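5-carboxyvanillate decarboxylase (Sphingomonas paucimobilis, PDB 4L6D) decarboxylates 5-carboxyvanillate to vanillate, acting as a manganese-binding, non-oxidative carboxy-lyase of the amidohydrolase superfamily. Local coordinates at the 4-hydroxy-3-methoxybenzoate site and the interface of chains A and B. Sequence-based numbering; all coordinates share one arbitrary frame. Chains: chain A/B, 5-carboxyvanillate decarboxylase.

Contact 1: the 4-hydroxy-3-methoxybenzoate site. Residues chain A 236-237, 240, 260, 264, 286; chain B 276. With VNL (4-hydroxy-3-methoxybenzoate), chain C.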
# COMPACT_ATOMS: atom_id res chain seq x y z
N LEU A 236 1.92 -10.26 -1.21
CA LEU A 236 2.34 -11.30 -2.16
C LEU A 236 1.25 -12.30 -2.53
O LEU A 236 1.09 -12.65 -3.69
CB LEU A 236 3.56 -12.06 -1.62
CG LEU A 236 4.83 -11.22 -1.43
CD1 LEU A 236 5.95 -12.08 -0.88
CD2 LEU A 236 5.27 -10.50 -2.71
N TRP A 237 0.51 -12.78 -1.53
CA TRP A 237 -0.49 -13.80 -1.83
C TRP A 237 -1.58 -13.28 -2.78
O TRP A 237 -1.96 -13.96 -3.74
CB TRP A 237 -1.10 -14.38 -0.53
CG TRP A 237 -1.87 -15.64 -0.78
CD1 TRP A 237 -1.40 -16.92 -0.73
CD2 TRP A 237 -3.25 -15.73 -1.17
NE1 TRP A 237 -2.40 -17.80 -1.05
CE2 TRP A 237 -3.55 -17.10 -1.32
CE3 TRP A 237 -4.26 -14.79 -1.39
CZ2 TRP A 237 -4.82 -17.55 -1.69
CZ3 TRP A 237 -5.51 -15.24 -1.76
CH2 TRP A 237 -5.78 -16.61 -1.91
N ASP A 240 -0.42 -12.72 -6.35
CA ASP A 240 -0.39 -13.99 -7.06
C ASP A 240 -1.82 -14.45 -7.37
O ASP A 240 -2.12 -14.90 -8.48
CB ASP A 240 0.31 -15.07 -6.24
CG ASP A 240 1.81 -14.95 -6.25
OD1 ASP A 240 2.35 -14.10 -6.99
OD2 ASP A 240 2.44 -15.71 -5.49
N SER A 260 4.93 -12.99 -7.03
CA SER A 260 5.71 -13.12 -5.80
C SER A 260 7.05 -13.77 -6.09
O SER A 260 8.03 -13.54 -5.37
CB SER A 260 4.95 -13.91 -4.73
OG SER A 260 4.91 -15.29 -5.07
N ARG A 264 10.68 -12.37 -5.02
CA ARG A 264 11.73 -13.08 -4.29
C ARG A 264 13.00 -13.26 -5.13
O ARG A 264 14.11 -13.23 -4.58
CB ARG A 264 11.24 -14.44 -3.78
CG ARG A 264 10.14 -14.35 -2.72
CD ARG A 264 9.77 -15.74 -2.17
NE ARG A 264 8.42 -15.74 -1.62
CZ ARG A 264 7.32 -16.01 -2.32
NH1 ARG A 264 7.40 -16.33 -3.61
NH2 ARG A 264 6.13 -15.98 -1.73
N VAL A 286 8.55 -14.70 4.68
CA VAL A 286 8.01 -14.79 3.33
C VAL A 286 9.04 -14.54 2.22
O VAL A 286 8.85 -15.00 1.10
CB VAL A 286 6.76 -13.89 3.11
CG1 VAL A 286 5.69 -14.21 4.14
CG2 VAL A 286 7.13 -12.41 3.14
N SER B 276 -3.07 -16.14 3.80
CA SER B 276 -1.67 -16.28 4.18
C SER B 276 -1.55 -16.43 5.68
O SER B 276 -1.91 -15.52 6.43
CB SER B 276 -0.87 -15.06 3.72
OG SER B 276 0.38 -14.99 4.40
C1 VNL C . 2.31 -16.78 -0.21
CO1 VNL C . 2.47 -15.70 -1.10
CO2 VNL C . 1.97 -18.08 -0.67
CM1 VNL C . 2.29 -15.88 -2.48
CM2 VNL C . 1.78 -18.28 -2.03
OM VNL C . 1.46 -19.49 -2.59
CZ VNL C . 1.94 -17.15 -2.97
CC VNL C . 2.51 -16.56 1.26
CV VNL C . 1.31 -20.66 -1.77
O1 VNL C . 3.41 -15.78 1.66
O2 VNL C . 1.74 -17.18 2.04
O3 VNL C . 1.64 -17.41 -4.28
O HOH W 1 2.14 -13.79 2.87
O HOH W 2 5.82 -16.52 0.97

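Contact 2: the interface of chains A and B. Residues chain A 228, 231, 234, 278-279, 282-283; chain B 228, 231, 234, 278-279, 282-283.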
# COMPACT_ATOMS: atom_id res chain seq x y z
N MET A 228 10.65 -1.64 4.49
CA MET A 228 10.18 -3.02 4.53
C MET A 228 9.53 -3.42 3.21
O MET A 228 8.46 -4.02 3.17
CB MET A 228 9.26 -3.25 5.74
CG MET A 228 9.34 -4.67 6.31
SD MET A 228 10.97 -5.17 6.94
CE MET A 228 10.99 -4.29 8.49
N ALA A 231 5.87 -2.36 1.59
CA ALA A 231 4.73 -3.24 1.91
C ALA A 231 4.39 -4.30 0.88
O ALA A 231 3.49 -5.11 1.11
CB ALA A 231 3.47 -2.45 2.32
N PHE A 234 3.82 -7.82 2.08
CA PHE A 234 2.55 -8.13 2.75
C PHE A 234 1.50 -8.56 1.74
O PHE A 234 0.60 -9.33 2.07
CB PHE A 234 2.05 -6.92 3.55
CG PHE A 234 1.08 -7.27 4.65
CD1 PHE A 234 1.51 -8.01 5.74
CD2 PHE A 234 -0.24 -6.84 4.62
CE1 PHE A 234 0.65 -8.34 6.77
CE2 PHE A 234 -1.12 -7.16 5.66
CZ PHE A 234 -0.67 -7.91 6.73
N ALA A 278 7.99 -7.29 14.48
CA ALA A 278 6.94 -8.12 13.89
C ALA A 278 7.00 -8.07 12.37
O ALA A 278 6.85 -9.10 11.71
CB ALA A 278 5.56 -7.66 14.36
N ALA A 279 7.21 -6.88 11.81
CA ALA A 279 7.28 -6.74 10.36
C ALA A 279 8.56 -7.37 9.84
O ALA A 279 8.59 -7.92 8.74
CB ALA A 279 7.21 -5.26 9.95
N TYR A 282 7.99 -11.16 9.81
CA TYR A 282 7.11 -11.48 8.69
C TYR A 282 7.91 -11.49 7.37
O TYR A 282 7.80 -12.41 6.54
CB TYR A 282 5.94 -10.47 8.59
CG TYR A 282 5.18 -10.65 7.30
CD1 TYR A 282 4.13 -11.56 7.22
CD2 TYR A 282 5.55 -9.98 6.14
CE1 TYR A 282 3.46 -11.77 6.03
CE2 TYR A 282 4.90 -10.19 4.94
CZ TYR A 282 3.87 -11.09 4.89
OH TYR A 282 3.21 -11.32 3.70
N SER A 283 8.74 -10.47 7.17
CA SER A 283 9.49 -10.33 5.93
C SER A 283 10.52 -11.45 5.75
O SER A 283 10.66 -12.01 4.66
CB SER A 283 10.16 -8.96 5.85
OG SER A 283 9.15 -7.96 5.86
N MET B 228 -6.90 -8.21 4.63
CA MET B 228 -5.97 -8.09 5.74
C MET B 228 -5.72 -6.63 6.10
O MET B 228 -4.57 -6.20 6.27
CB MET B 228 -4.67 -8.85 5.46
CG MET B 228 -3.99 -9.38 6.73
SD MET B 228 -4.94 -10.63 7.64
CE MET B 228 -4.68 -12.07 6.60
N ALA B 231 -3.53 -3.74 4.08
CA ALA B 231 -2.11 -3.60 4.46
C ALA B 231 -1.79 -2.53 5.49
O ALA B 231 -0.63 -2.40 5.87
CB ALA B 231 -1.18 -3.46 3.23
N PHE B 234 0.47 -3.42 8.30
CA PHE B 234 1.90 -3.53 8.03
C PHE B 234 2.63 -2.21 8.22
O PHE B 234 3.83 -2.19 8.53
CB PHE B 234 2.13 -4.10 6.62
CG PHE B 234 3.48 -4.73 6.44
CD1 PHE B 234 3.80 -5.90 7.09
CD2 PHE B 234 4.41 -4.15 5.59
CE1 PHE B 234 5.05 -6.50 6.91
CE2 PHE B 234 5.67 -4.75 5.41
CZ PHE B 234 5.98 -5.92 6.07
N ALA B 278 1.16 -16.46 7.38
CA ALA B 278 2.14 -15.49 7.86
C ALA B 278 1.50 -14.12 8.07
O ALA B 278 1.76 -13.45 9.07
CB ALA B 278 3.32 -15.39 6.90
N ALA B 279 0.70 -13.67 7.11
CA ALA B 279 0.06 -12.36 7.24
C ALA B 279 -1.00 -12.37 8.33
O ALA B 279 -1.21 -11.37 9.01
CB ALA B 279 -0.54 -11.90 5.92
N TYR B 282 0.94 -12.16 11.65
CA TYR B 282 1.41 -10.80 11.82
C TYR B 282 0.27 -9.92 12.34
O TYR B 282 0.44 -9.15 13.27
CB TYR B 282 1.97 -10.24 10.50
CG TYR B 282 2.25 -8.75 10.61
CD1 TYR B 282 3.50 -8.29 11.06
CD2 TYR B 282 1.26 -7.81 10.32
CE1 TYR B 282 3.73 -6.94 11.21
CE2 TYR B 282 1.49 -6.47 10.47
CZ TYR B 282 2.73 -6.04 10.92
OH TYR B 282 2.95 -4.69 11.08
N SER B 283 -0.90 -10.05 11.71
CA SER B 283 -2.01 -9.17 12.04
C SER B 283 -2.53 -9.41 13.45
O SER B 283 -2.82 -8.45 14.18
CB SER B 283 -3.14 -9.31 11.01
OG SER B 283 -2.68 -8.92 9.73

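Contact 1: the 4-hydroxy-3-methoxybenzoate site
A second pocket for 4-hydroxy-3-methoxybenzoate, distinct from the one that includes metal ligands, lies at the dimer boundary between helices 236-249 and 259-266 of chain A, the end of helix 277-287 and a loop of chain B. The molecule, poorly ordered here, is the reaction product, but this copy may reflect its presence in the crystal. Its ring stands between A:Trp237 and A:Arg264. With CG anti to the backbone N (chi1 -166°), A:Trp237 turns its indole edge to the ligand, CD1 lying 3.6 Å from ring carbon CO2, in an edge-to-face contact with planes 70° apart. On the opposite side the guanidinium comes edge first, its NH2 over the ligand ring at 4.1 Å from the centroid (cation-pi). A:Arg264 is steered there by NE, which donates to the carbonyl O of A:Val286 at 2.9 Å, in the guanidinium plane and almost along the C=O axis. Its NH1 donates to A:Ser260 OG at 3.1 Å, 31° out of that plane. A:Ser260 holds A:Asp240 through the syn lone pairs of both carboxylate oxygens: backbone N reaches OD1 at 2.8 Å, and OG reaches OD2. Ligand phenolic O3 is modelled implausibly close to OD2, so that pair carries no weight. The ligand carboxylate is met through water: O1 lies 2.6 Å from water 2, which A:Arg264 NH2 also binds. Water 1 is 2.7 Å from O1 and 2.6 Å from B:Ser276 OG.

Contact 2: the interface of chains A and B
Two copies of the decarboxylase meet here across a two-fold axis in an apolar patch made by the 3-10 helices 232-235, the helices 277-287, and Met228 of helix 226-230 with Ala231 just after it, from both chains. Aromatic contacts dominate. A:Phe234 and B:Phe234 run antiparallel alongside each other, each with CG anti to the backbone N (chi1 -158°), and touch at CD1 to CD1, 3.4 Å apart; the CB of each lies over one face of the other ring, displaced toward its rim. Each phenylalanine also meets the partner's tyrosine edge-to-face, planes 71° apart: A:Phe234 CE1 is 3.6 Å from B:Tyr282 CD2. On its own chain, A:Phe234 CD1 sits over the rim of the A:Tyr282 ring, so the four rings interlock.

Aliphatic groups close around the rings. The tip of A:Phe234 reaches B:Met228, whose CG, anti to the backbone N, lies 3.6 Å from A:Phe234 CZ; the methionine chain then bends beyond it. A:Phe234 CD2 rests 3.7 Å from CA of B:Ala231. The small B:Ala279 lets the ring come close, its CB 3.9 Å from A:Phe234 CE1. An alanine in place of A:Phe234 would remove the ring from these contacts and would probably loosen the packing around B:Met228 and B:Tyr282.

Backbone also takes part in the packing. A:Tyr282, CG anti to the backbone N (chi1 170°), lays its ring edge against helix 277-287 of chain B, with CE1 3.5 Å from N of B:Ala279. Polar atoms of the two chains come within bonding reach nowhere in this patch. Within chain B, the hydroxyl OG of B:Ser283 donates to the carbonyl O of B:Ala279 at 2.9 Å from above the carbonyl plane, which fixes the hydroxyl beside the tip of A:Phe234. Apolar packing in this part of the interface joins the two subunits of the deposited dimer and probably contributes to its stability.

The C-alpha centres of contact 1 and contact 2 lie about 11 Å apart, both along the junction of the two chains. Helix 277-287 of chain A runs through both: its earlier residues pack against chain B in contact 2, while A:Val286 near its end lines contact 1. The 3-10 helix 232-235 of contact 2 leads directly into helix 236-249, which forms one wall of contact 1. In chain B, B:Ser276 immediately precedes helix 277-287. The pocket of contact 1 is completed by this residue of the partner, so pairing probably shapes its edge, although the structure alone does not show that its occupancy affects the dimer or activity.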